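Local coordinates for protein 6-aminohexanoate-dimer hydrolase (Bacillus anthracis, PDB 4GB7) that probably hydrolyses amide bonds of the 6-aminohexanoate-dimer type, as a putative serine hydrolase of the beta-lactamase clan, at residues Lys338-Glu342 against Gly343-Ile347; Glu239-Pro242 against Pro243-Phe247; Val69-Pro73 against Asp74-Arg78. All blocks are in the same frame, centred on the assembly; numbering follows the deposited sequence.

Contact 1. Residues Lys338-Glu342 against Gly343-Ile347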
loop_
_atom_site.group_PDB
_atom_site.type_symbol
_atom_site.label_atom_id
_atom_site.label_comp_id
_atom_site.label_asym_id
_atom_site.label_seq_id
_atom_site.Cartn_x
_atom_site.Cartn_y
_atom_site.Cartn_z
ATOM N N LYS A 338 -14.938 -8.281 -4.556
ATOM C CA LYS A 338 -16.205 -8.427 -3.829
ATOM C C LYS A 338 -16.820 -9.808 -3.973
ATOM O O LYS A 338 -17.551 -10.234 -3.122
ATOM C CB LYS A 338 -17.157 -7.288 -4.196
ATOM C CG LYS A 338 -16.598 -5.938 -3.686
ATOM C CD LYS A 338 -17.544 -4.761 -3.896
ATOM C CE LYS A 338 -17.728 -4.439 -5.365
ATOM N NZ LYS A 338 -18.450 -3.147 -5.576
ATOM N N ASN A 339 -16.456 -10.535 -5.011
ATOM C CA ASN A 339 -16.902 -11.929 -5.192
ATOM C C ASN A 339 -16.029 -13.005 -4.521
ATOM O O ASN A 339 -16.333 -14.202 -4.632
ATOM C CB ASN A 339 -17.006 -12.214 -6.709
ATOM C CG ASN A 339 -18.194 -11.540 -7.347
ATOM O OD1 ASN A 339 -19.207 -11.253 -6.695
ATOM N ND2 ASN A 339 -18.083 -11.283 -8.627
ATOM N N VAL A 340 -14.956 -12.603 -3.825
ATOM C CA VAL A 340 -14.111 -13.566 -3.100
ATOM C C VAL A 340 -14.845 -14.021 -1.831
ATOM O O VAL A 340 -15.022 -13.229 -0.897
ATOM C CB VAL A 340 -12.664 -13.048 -2.795
ATOM C CG1 VAL A 340 -11.838 -14.056 -1.991
ATOM C CG2 VAL A 340 -11.911 -12.745 -4.074
ATOM N N GLN A 341 -15.242 -15.297 -1.786
ATOM C CA GLN A 341 -15.955 -15.827 -0.611
ATOM C C GLN A 341 -15.009 -16.325 0.477
ATOM O O GLN A 341 -13.843 -16.582 0.202
ATOM C CB GLN A 341 -16.893 -16.956 -1.024
ATOM C CG GLN A 341 -17.910 -16.475 -2.041
ATOM C CD GLN A 341 -19.182 -17.262 -1.989
ATOM O OE1 GLN A 341 -19.290 -18.312 -2.607
ATOM N NE2 GLN A 341 -20.162 -16.753 -1.252
ATOM N N GLU A 342 -15.513 -16.415 1.715
ATOM C CA GLU A 342 -14.745 -16.950 2.800
ATOM C C GLU A 342 -14.332 -18.362 2.390
ATOM O O GLU A 342 -15.148 -19.124 1.884
ATOM C CB GLU A 342 -15.519 -16.899 4.132
ATOM C CG GLU A 342 -14.736 -17.485 5.302
ATOM C CD GLU A 342 -15.215 -17.062 6.687
ATOM O OE1 GLU A 342 -14.745 -17.679 7.672
ATOM O OE2 GLU A 342 -16.037 -16.124 6.813
ATOM N N GLY A 343 -13.039 -18.648 2.529
ATOM C CA GLY A 343 -12.448 -19.935 2.142
ATOM C C GLY A 343 -11.794 -19.964 0.766
ATOM O O GLY A 343 -11.096 -20.955 0.390
ATOM N N GLU A 344 -12.035 -18.914 -0.007
ATOM C CA GLU A 344 -11.411 -18.765 -1.328
ATOM C C GLU A 344 -10.258 -17.796 -1.178
ATOM O O GLU A 344 -10.418 -16.734 -0.536
ATOM C CB GLU A 344 -12.380 -18.199 -2.371
ATOM C CG GLU A 344 -13.576 -19.081 -2.643
ATOM C CD GLU A 344 -14.560 -18.479 -3.626
ATOM O OE1 GLU A 344 -14.622 -17.223 -3.799
ATOM O OE2 GLU A 344 -15.288 -19.294 -4.222
ATOM N N LEU A 345 -9.116 -18.169 -1.753
ATOM C CA LEU A 345 -7.905 -17.338 -1.708
ATOM C C LEU A 345 -7.593 -16.967 -0.262
ATOM O O LEU A 345 -7.239 -15.815 0.031
ATOM C CB LEU A 345 -8.048 -16.090 -2.606
ATOM C CG LEU A 345 -8.196 -16.378 -4.104
ATOM C CD1 LEU A 345 -8.590 -15.129 -4.883
ATOM C CD2 LEU A 345 -6.938 -17.026 -4.663
ATOM N N ALA A 346 -7.678 -17.950 0.626
ATOM C CA ALA A 346 -7.468 -17.711 2.060
ATOM C C ALA A 346 -5.996 -17.443 2.301
ATOM O O ALA A 346 -5.141 -17.930 1.563
ATOM C CB ALA A 346 -7.903 -18.898 2.890
ATOM N N ILE A 347 -5.700 -16.682 3.349
ATOM C CA ILE A 347 -4.319 -16.347 3.661
ATOM C C ILE A 347 -3.593 -17.476 4.432
ATOM O O ILE A 347 -2.395 -17.390 4.718
ATOM C CB ILE A 347 -4.181 -14.980 4.371
ATOM C CG1 ILE A 347 -4.904 -14.950 5.723
ATOM C CG2 ILE A 347 -4.637 -13.909 3.419
ATOM C CD1 ILE A 347 -4.571 -13.750 6.593
#
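The carboxylate of Glu344 and the side-chain amide of Gln341 are the flat groups that meet here. The two side chains run side by side in the same direction with their planes turned 72° apart, so they are steeply inclined and not laid flat on one another. One face of the carboxylate receives the backbone of Gln341: the N-H of Gln341 N points almost straight at Glu344 OE1, 2.9 Å away, with 171° at the hydrogen. It arrives from above the carboxylate plane, 45° out of it. Beside this bond Gln341 CB lies 3.6 Å from Glu344 OE1, so a methylene flanks the oxygen.

With CG anti to its carbonyl carbon and an extended chain beyond, Glu344 reaches back over the turn it closes. That turn is a type II beta turn from Gln341 to Glu344, bonded in the standard way from Glu344 N to Gln341 O (3.0 Å). Gly343 occupies its third position with a positive phi, where a beta carbon would collide with Glu342 O. The same pair of residues is thus linked in both directions, backbone to backbone and backbone to carboxylate.

On the inner side Val340 CG1 rests 3.4 Å from Glu344 O, and Val340 CG2 meets Leu345 CD1 at 4.2 Å, the side chains crossing at about a right angle. Val340 also packs on Ser354, His356 and Ile361, and Leu345 on His356, which seats the turn against strands 354-356 and 359-361. Glu344 O accepts from Ser354 OG and Val340 O from His363 NE2.

Two complementary bonds make a compact surface turn between helix 332-338 and strand 354-356; the amide N-H donated to Glu344 OE1 would probably stabilise the negative charge of that carboxylate.

Contact 2. Residues Glu239-Pro242 against Pro243-Phe247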
loop_
_atom_site.group_PDB
_atom_site.type_symbol
_atom_site.label_atom_id
_atom_site.label_comp_id
_atom_site.label_asym_id
_atom_site.label_seq_id
_atom_site.Cartn_x
_atom_site.Cartn_y
_atom_site.Cartn_z
ATOM N N GLU A 239 13.056 -20.676 -3.869
ATOM C CA GLU A 239 11.685 -21.181 -3.742
ATOM C C GLU A 239 11.539 -22.112 -2.503
ATOM O O GLU A 239 12.366 -23.006 -2.277
ATOM C CB GLU A 239 11.310 -21.941 -5.019
ATOM C CG GLU A 239 9.868 -22.416 -5.036
ATOM C CD GLU A 239 9.490 -23.150 -6.297
ATOM O OE1 GLU A 239 9.520 -22.516 -7.366
ATOM O OE2 GLU A 239 9.113 -24.349 -6.206
ATOM N N THR A 240 10.494 -21.894 -1.713
ATOM C CA THR A 240 10.266 -22.672 -0.524
ATOM C C THR A 240 8.971 -23.465 -0.598
ATOM O O THR A 240 8.738 -24.311 0.223
ATOM C CB THR A 240 10.240 -21.769 0.714
ATOM O OG1 THR A 240 9.226 -20.795 0.564
ATOM C CG2 THR A 240 11.611 -21.060 0.918
ATOM N N ALA A 241 8.112 -23.164 -1.565
ATOM C CA ALA A 241 6.949 -23.988 -1.864
ATOM C C ALA A 241 6.519 -23.724 -3.290
ATOM O O ALA A 241 6.904 -22.715 -3.873
ATOM C CB ALA A 241 5.806 -23.783 -0.895
ATOM N N PRO A 242 5.747 -24.656 -3.866
ATOM C CA PRO A 242 5.435 -24.445 -5.266
ATOM C C PRO A 242 4.539 -23.227 -5.481
ATOM O O PRO A 242 3.653 -22.956 -4.663
ATOM C CB PRO A 242 4.715 -25.745 -5.666
ATOM C CG PRO A 242 5.254 -26.756 -4.719
ATOM C CD PRO A 242 5.399 -26.015 -3.419
ATOM N N PRO A 243 4.736 -22.533 -6.597
ATOM C CA PRO A 243 3.877 -21.380 -6.827
ATOM C C PRO A 243 2.398 -21.767 -6.989
ATOM O O PRO A 243 2.041 -22.778 -7.631
ATOM C CB PRO A 243 4.463 -20.750 -8.089
ATOM C CG PRO A 243 5.166 -21.840 -8.781
ATOM C CD PRO A 243 5.725 -22.704 -7.689
ATOM N N GLY A 244 1.531 -21.003 -6.353
ATOM C CA GLY A 244 0.123 -21.306 -6.355
ATOM C C GLY A 244 -0.328 -22.148 -5.178
ATOM O O GLY A 244 -1.539 -22.261 -4.922
ATOM N N SER A 245 0.612 -22.715 -4.417
ATOM C CA SER A 245 0.255 -23.739 -3.429
ATOM C C SER A 245 -0.261 -23.202 -2.111
ATOM O O SER A 245 -1.056 -23.881 -1.434
ATOM C CB SER A 245 1.432 -24.684 -3.191
ATOM O OG SER A 245 2.479 -24.067 -2.482
ATOM N N VAL A 246 0.171 -21.996 -1.752
ATOM C CA VAL A 246 -0.224 -21.363 -0.481
ATOM C C VAL A 246 0.025 -19.852 -0.574
ATOM O O VAL A 246 0.859 -19.409 -1.350
ATOM C CB VAL A 246 0.568 -21.929 0.719
ATOM C CG1 VAL A 246 2.059 -21.592 0.607
ATOM C CG2 VAL A 246 -0.027 -21.469 2.040
ATOM N N PHE A 247 -0.681 -19.093 0.241
ATOM C CA PHE A 247 -0.420 -17.672 0.395
ATOM C C PHE A 247 0.913 -17.461 1.116
ATOM O O PHE A 247 1.159 -18.062 2.176
ATOM C CB PHE A 247 -1.562 -17.008 1.173
ATOM C CG PHE A 247 -1.342 -15.554 1.490
ATOM C CD1 PHE A 247 -1.615 -14.601 0.550
ATOM C CD2 PHE A 247 -0.909 -15.144 2.746
ATOM C CE1 PHE A 247 -1.474 -13.257 0.826
ATOM C CE2 PHE A 247 -0.736 -13.783 3.023
ATOM C CZ PHE A 247 -1.035 -12.838 2.065
#
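Pro242 O is the acceptor on which this turn depends, and Ser245 supplies both of its donors. Ser245 OG gives its hydrogen to Pro242 O at 2.7 Å, lying in the carbonyl plane on a lone pair. Ser245 N donates to the same oxygen at 3.1 Å. The hydroxyl can take part because chi1 of 71° sets OG between the backbone N and the carbonyl carbon of its own residue, which turns it back toward the start of the turn.

The backbone bond closes a type II beta turn from Pro242 to Ser245. Pro243 holds the second position, its ring limiting phi, and Gly244 the third, with a phi of 93° that would press a beta carbon against the preceding carbonyl oxygen. Neither proline has an N-H to offer, so the donors inside the turn are few; Gly244 forms a backbone hydrogen bond with Gln189, and Thr240 does likewise with Ser191 on the partner strand 191-193.

Van der Waals contacts surround these bonds. Ala241 CB approaches Ser245 OG at 3.7 Å, and Pro242 CD comes within 3.6 Å of Ser245 OG, so the hydroxyl is flanked by carbon. The side chains of Glu239 and Pro243 cross at about a right angle, with Glu239 OE1 3.8 Å from Pro243 CD.

The turn thus leads the chain off strand 238-241 toward helix 251-265, and the double donation by one serine would be expected to hold the Pro242 carbonyl in place, its oxygen probably more polarised than with a single bond.

Contact 3. Residues Val69-Pro73 against Asp74-Arg78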
loop_
_atom_site.group_PDB
_atom_site.type_symbol
_atom_site.label_atom_id
_atom_site.label_comp_id
_atom_site.label_asym_id
_atom_site.label_seq_id
_atom_site.Cartn_x
_atom_site.Cartn_y
_atom_site.Cartn_z
ATOM N N VAL A 69 5.617 11.162 -9.525
ATOM C CA VAL A 69 4.344 10.712 -10.108
ATOM C C VAL A 69 3.450 11.941 -10.224
ATOM O O VAL A 69 2.877 12.404 -9.259
ATOM C CB VAL A 69 3.701 9.648 -9.217
ATOM C CG1 VAL A 69 2.314 9.243 -9.721
ATOM C CG2 VAL A 69 4.670 8.488 -9.035
ATOM N N LYS A 70 3.370 12.491 -11.422
ATOM C CA LYS A 70 2.732 13.791 -11.628
ATOM C C LYS A 70 1.214 13.738 -11.617
ATOM O O LYS A 70 0.591 12.833 -12.212
ATOM C CB LYS A 70 3.184 14.400 -12.954
ATOM C CG LYS A 70 4.631 14.851 -12.966
ATOM C CD LYS A 70 5.010 15.551 -14.256
ATOM C CE LYS A 70 5.116 14.622 -15.469
ATOM N NZ LYS A 70 5.247 15.337 -16.793
ATOM N N ASN A 71 0.608 14.731 -10.975
ATOM C CA ASN A 71 -0.829 14.965 -11.162
ATOM C C ASN A 71 -1.034 15.818 -12.423
ATOM O O ASN A 71 -0.090 15.980 -13.206
ATOM C CB ASN A 71 -1.453 15.640 -9.940
ATOM C CG ASN A 71 -1.096 17.099 -9.830
ATOM O OD1 ASN A 71 -0.047 17.510 -10.282
ATOM N ND2 ASN A 71 -1.934 17.868 -9.142
ATOM N N ASN A 72 -2.273 16.287 -12.630
ATOM C CA ASN A 72 -2.584 17.356 -13.589
ATOM C C ASN A 72 -2.962 18.623 -12.858
ATOM O O ASN A 72 -4.115 18.766 -12.405
ATOM C CB ASN A 72 -3.708 16.979 -14.514
ATOM C CG ASN A 72 -3.922 18.020 -15.612
ATOM O OD1 ASN A 72 -3.499 19.193 -15.487
ATOM N ND2 ASN A 72 -4.507 17.596 -16.699
ATOM N N PRO A 73 -2.022 19.564 -12.774
ATOM C CA PRO A 73 -2.329 20.757 -11.970
ATOM C C PRO A 73 -3.503 21.603 -12.467
ATOM O O PRO A 73 -4.021 22.417 -11.702
ATOM C CB PRO A 73 -1.043 21.565 -12.019
ATOM C CG PRO A 73 0.015 20.591 -12.331
ATOM C CD PRO A 73 -0.610 19.527 -13.178
ATOM N N ASP A 74 -3.862 21.450 -13.747
ATOM C CA ASP A 74 -4.937 22.195 -14.346
ATOM C C ASP A 74 -6.281 21.525 -14.192
ATOM O O ASP A 74 -7.293 22.109 -14.570
ATOM C CB ASP A 74 -4.597 22.428 -15.809
ATOM C CG ASP A 74 -3.355 23.287 -15.963
ATOM O OD1 ASP A 74 -3.200 24.273 -15.216
ATOM O OD2 ASP A 74 -2.528 22.970 -16.805
ATOM N N GLN A 75 -6.294 20.309 -13.624
ATOM C CA GLN A 75 -7.528 19.537 -13.462
ATOM C C GLN A 75 -7.611 18.943 -12.059
ATOM O O GLN A 75 -7.855 17.762 -11.893
ATOM C CB GLN A 75 -7.635 18.423 -14.507
ATOM C CG GLN A 75 -7.788 18.920 -15.945
ATOM C CD GLN A 75 -9.177 19.472 -16.235
ATOM O OE1 GLN A 75 -10.194 18.962 -15.747
ATOM N NE2 GLN A 75 -9.228 20.511 -17.056
ATOM N N ILE A 76 -7.414 19.772 -11.049
ATOM C CA ILE A 76 -7.617 19.339 -9.670
ATOM C C ILE A 76 -9.107 19.409 -9.390
ATOM O O ILE A 76 -9.784 20.305 -9.913
ATOM C CB ILE A 76 -6.870 20.261 -8.709
ATOM C CG1 ILE A 76 -5.356 20.291 -9.027
ATOM C CG2 ILE A 76 -7.158 19.929 -7.216
ATOM C CD1 ILE A 76 -4.602 21.330 -8.203
ATOM N N ALA A 77 -9.622 18.471 -8.595
ATOM C CA ALA A 77 -11.058 18.452 -8.211
ATOM C C ALA A 77 -11.085 18.531 -6.692
ATOM O O ALA A 77 -10.604 17.631 -5.984
ATOM C CB ALA A 77 -11.729 17.194 -8.692
ATOM N N ARG A 78 -11.545 19.667 -6.203
ATOM C CA ARG A 78 -11.726 19.884 -4.784
ATOM C C ARG A 78 -12.683 18.839 -4.227
ATOM O O ARG A 78 -13.733 18.592 -4.795
ATOM C CB ARG A 78 -12.301 21.263 -4.540
ATOM C CG ARG A 78 -12.442 21.606 -3.062
ATOM C CD ARG A 78 -13.207 22.920 -2.836
ATOM N NE ARG A 78 -14.612 22.591 -2.887
ATOM C CZ ARG A 78 -15.443 22.418 -1.865
ATOM N NH1 ARG A 78 -15.125 22.711 -0.637
ATOM N NH2 ARG A 78 -16.676 22.039 -2.120
#
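Asn72 meets the two residues that follow Pro73 with both its side chain and its backbone. The side-chain oxygen Asn72 OD1 accepts from Asp74 N at 2.9 Å, the donor standing 35° out of the plane of the amide C=O. Asn72 O takes Gln75 N, also at 2.9 Å. Chi1 of -173° swings Asn72 CG opposite its own N and beside its carbonyl carbon, which brings the side-chain amide forward over the turn.

The other arm of that amide lies along Gln75: Asn72 ND2 is 3.6 Å from Gln75 CG in a van der Waals approach. These two side chains point the same way, their amide planes 66° apart, and Gln75 bends at chi2 so that its own amide leads off. Asp74 crosses Asn72 at about a right angle, with Asp74 CB 3.4 Å from Asn72 OD1.

The backbone bond closes a type I beta turn from Asn72 to Gln75 with Pro73 in second place, while the bond from Asp74 N to Asn72 OD1 makes an Asx turn. In the fold, this turn stands at the surface in the connection between strands 66-69 and 90-92.

The side chain of Ile76 comes back to the turn, its CG1 and CD1 both 3.7 Å from Pro73 O. Farther out, Asn71 is held by two bonds, Asn71 N by Asn286 OD1 and Asn71 ND2 by donation to Met283 O, while its side chain packs on Trp278. On the departing limb Ala77 pairs by backbone with Gly282, and Ala77 O accepts from Arg312 NH2.

All three examples are surface beta turns fixed by a backbone bond and a second bond from a side chain, but that side chain differs: an acceptor carboxylate closing the turn in contact 1, a donor hydroxyl in contact 2, an acceptor amide opening it in contact 3. Contacts 1 and 2 are neighbours, their centres 18 Å apart, and they touch where Ile347 O lies 3.3 Å from Phe247 CD2. Contact 3 lies across the chain's centre from contact 2, about 41 Å between centres, and 36 Å from contact 1. Phe247 is close in sequence to Tyr249, which with Ser140 and Lys143 probably forms the SxxK-type active site of this clan.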